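Local structure of putative iron binding protein (Bordetella pertussis Tohama I, 1Y9U) at residues 131-136 against 190-195. The protein binds ferric iron and probably serves as the periplasmic solute-binding component of a bacterial iron-uptake system. Residues are numbered along the deposited sequence; the frame is centred on the assembly and turned at random.
Sequences KGKVCI and ICDIGL
Cys135 reaches across to Cys191 and is joined to it by a disulfide, SG to SG 2.1 Å, with a torsion of -102° about the bond. The two sulfurs depart differently from their backbones: that of Cys135 is anti to its own carbonyl carbon, whereas that of Cys191 sits between the backbone N and the carbonyl carbon (chi1 49°), a turn that carries it toward Cys135. CG2 of Ile190 packs against Cys135 SG, and Asp185 of helix 179-187 touches both cysteines. Beside the disulfide, the carbonyl of Lys133 is gripped twice. Ile193 N approaches Lys133 O almost head-on (3.2 Å, C=O...N 173°), while Asp192 N comes in at 2.9 Å from Lys133 O, tilted from the carbonyl plane. Cys135 N then returns a bond to Ile193 O (3.0 Å), and a weak one links Leu195 N to Cys135 O. The extended Lys133 side chain runs past the Asp192 carboxylate; Lys133 NZ lies 4.2 Å from Asp192 OD2, too far for a salt bridge, and a water spans the two, weakly on the lysine side. On one face of the sheet Val134 CG2 meets Ile193 CG1, and further along CD1 of Ile136 packs on Leu195. The short strand 134-135 thus pairs in parallel with strand 193-197, tied by the disulfide to the residues just before it and reached through a helical crossover, in the periplasmic binding protein fold.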
# COMPACT_ATOMS: atom_id res chain seq x y z
N LYS A 131 -0.83 -26.36 8.41
CA LYS A 131 -1.08 -26.23 9.83
C LYS A 131 0.23 -26.11 10.60
O LYS A 131 1.16 -26.91 10.42
CB LYS A 131 -1.91 -27.40 10.38
CG LYS A 131 -2.36 -27.09 11.77
CD LYS A 131 -3.30 -28.03 12.40
CE LYS A 131 -3.60 -27.52 13.80
NZ LYS A 131 -4.52 -28.40 14.56
N GLY A 132 0.30 -25.10 11.45
CA GLY A 132 1.46 -24.87 12.29
C GLY A 132 2.59 -24.17 11.56
O GLY A 132 3.65 -24.00 12.15
N LYS A 133 2.36 -23.73 10.32
CA LYS A 133 3.44 -23.27 9.45
C LYS A 133 3.29 -21.84 8.94
O LYS A 133 4.11 -21.38 8.16
CB LYS A 133 3.62 -24.21 8.26
CG LYS A 133 4.03 -25.63 8.64
CD LYS A 133 4.17 -26.51 7.42
CE LYS A 133 4.87 -27.84 7.77
NZ LYS A 133 5.09 -28.70 6.58
N VAL A 134 2.26 -21.14 9.39
CA VAL A 134 1.92 -19.79 8.90
C VAL A 134 2.09 -18.72 9.98
O VAL A 134 1.62 -18.87 11.09
CB VAL A 134 0.46 -19.75 8.38
CG1 VAL A 134 0.11 -18.37 7.87
CG2 VAL A 134 0.25 -20.79 7.30
N CYS A 135 2.76 -17.63 9.62
CA CYS A 135 2.86 -16.45 10.47
C CYS A 135 2.13 -15.27 9.82
O CYS A 135 2.17 -15.09 8.60
CB CYS A 135 4.31 -16.02 10.69
SG CYS A 135 5.30 -17.07 11.77
N ILE A 136 1.50 -14.46 10.66
CA ILE A 136 0.80 -13.25 10.23
C ILE A 136 0.59 -12.32 11.41
O ILE A 136 0.52 -12.79 12.55
CB ILE A 136 -0.53 -13.62 9.54
CG1 ILE A 136 -1.04 -12.47 8.68
CG2 ILE A 136 -1.57 -14.05 10.56
CD1 ILE A 136 -2.30 -12.80 7.88
N ILE A 190 9.92 -21.17 13.21
CA ILE A 190 8.56 -21.16 13.78
C ILE A 190 7.49 -21.35 12.71
O ILE A 190 6.48 -22.03 12.93
CB ILE A 190 8.35 -19.81 14.55
CG1 ILE A 190 9.22 -19.80 15.81
CG2 ILE A 190 6.88 -19.52 14.86
CD1 ILE A 190 9.28 -18.46 16.45
N CYS A 191 7.72 -20.74 11.55
CA CYS A 191 6.83 -20.89 10.41
C CYS A 191 7.63 -21.00 9.12
O CYS A 191 8.83 -20.70 9.09
CB CYS A 191 5.83 -19.73 10.32
SG CYS A 191 6.58 -18.10 10.45
N ASP A 192 7.00 -21.47 8.06
CA ASP A 192 7.62 -21.59 6.75
C ASP A 192 7.19 -20.48 5.79
O ASP A 192 7.92 -20.15 4.88
CB ASP A 192 7.30 -22.95 6.11
CG ASP A 192 7.99 -24.09 6.82
OD1 ASP A 192 9.01 -23.86 7.50
OD2 ASP A 192 7.54 -25.24 6.73
N ILE A 193 5.98 -19.96 5.97
CA ILE A 193 5.41 -18.94 5.10
C ILE A 193 4.60 -17.96 5.92
O ILE A 193 4.22 -18.23 7.05
CB ILE A 193 4.50 -19.56 3.98
CG1 ILE A 193 3.22 -20.19 4.58
CG2 ILE A 193 5.26 -20.57 3.15
CD1 ILE A 193 2.31 -20.79 3.50
N GLY A 194 4.31 -16.80 5.35
CA GLY A 194 3.40 -15.86 6.00
C GLY A 194 3.04 -14.72 5.08
O GLY A 194 3.75 -14.48 4.12
N LEU A 195 1.97 -14.01 5.39
CA LEU A 195 1.55 -12.88 4.58
C LEU A 195 2.09 -11.61 5.17
O LEU A 195 2.00 -11.40 6.38
CB LEU A 195 0.02 -12.76 4.53
CG LEU A 195 -0.73 -13.74 3.64
CD1 LEU A 195 -2.24 -13.59 3.87
CD2 LEU A 195 -0.38 -13.51 2.18
O HOH W 1 6.73 -26.74 4.43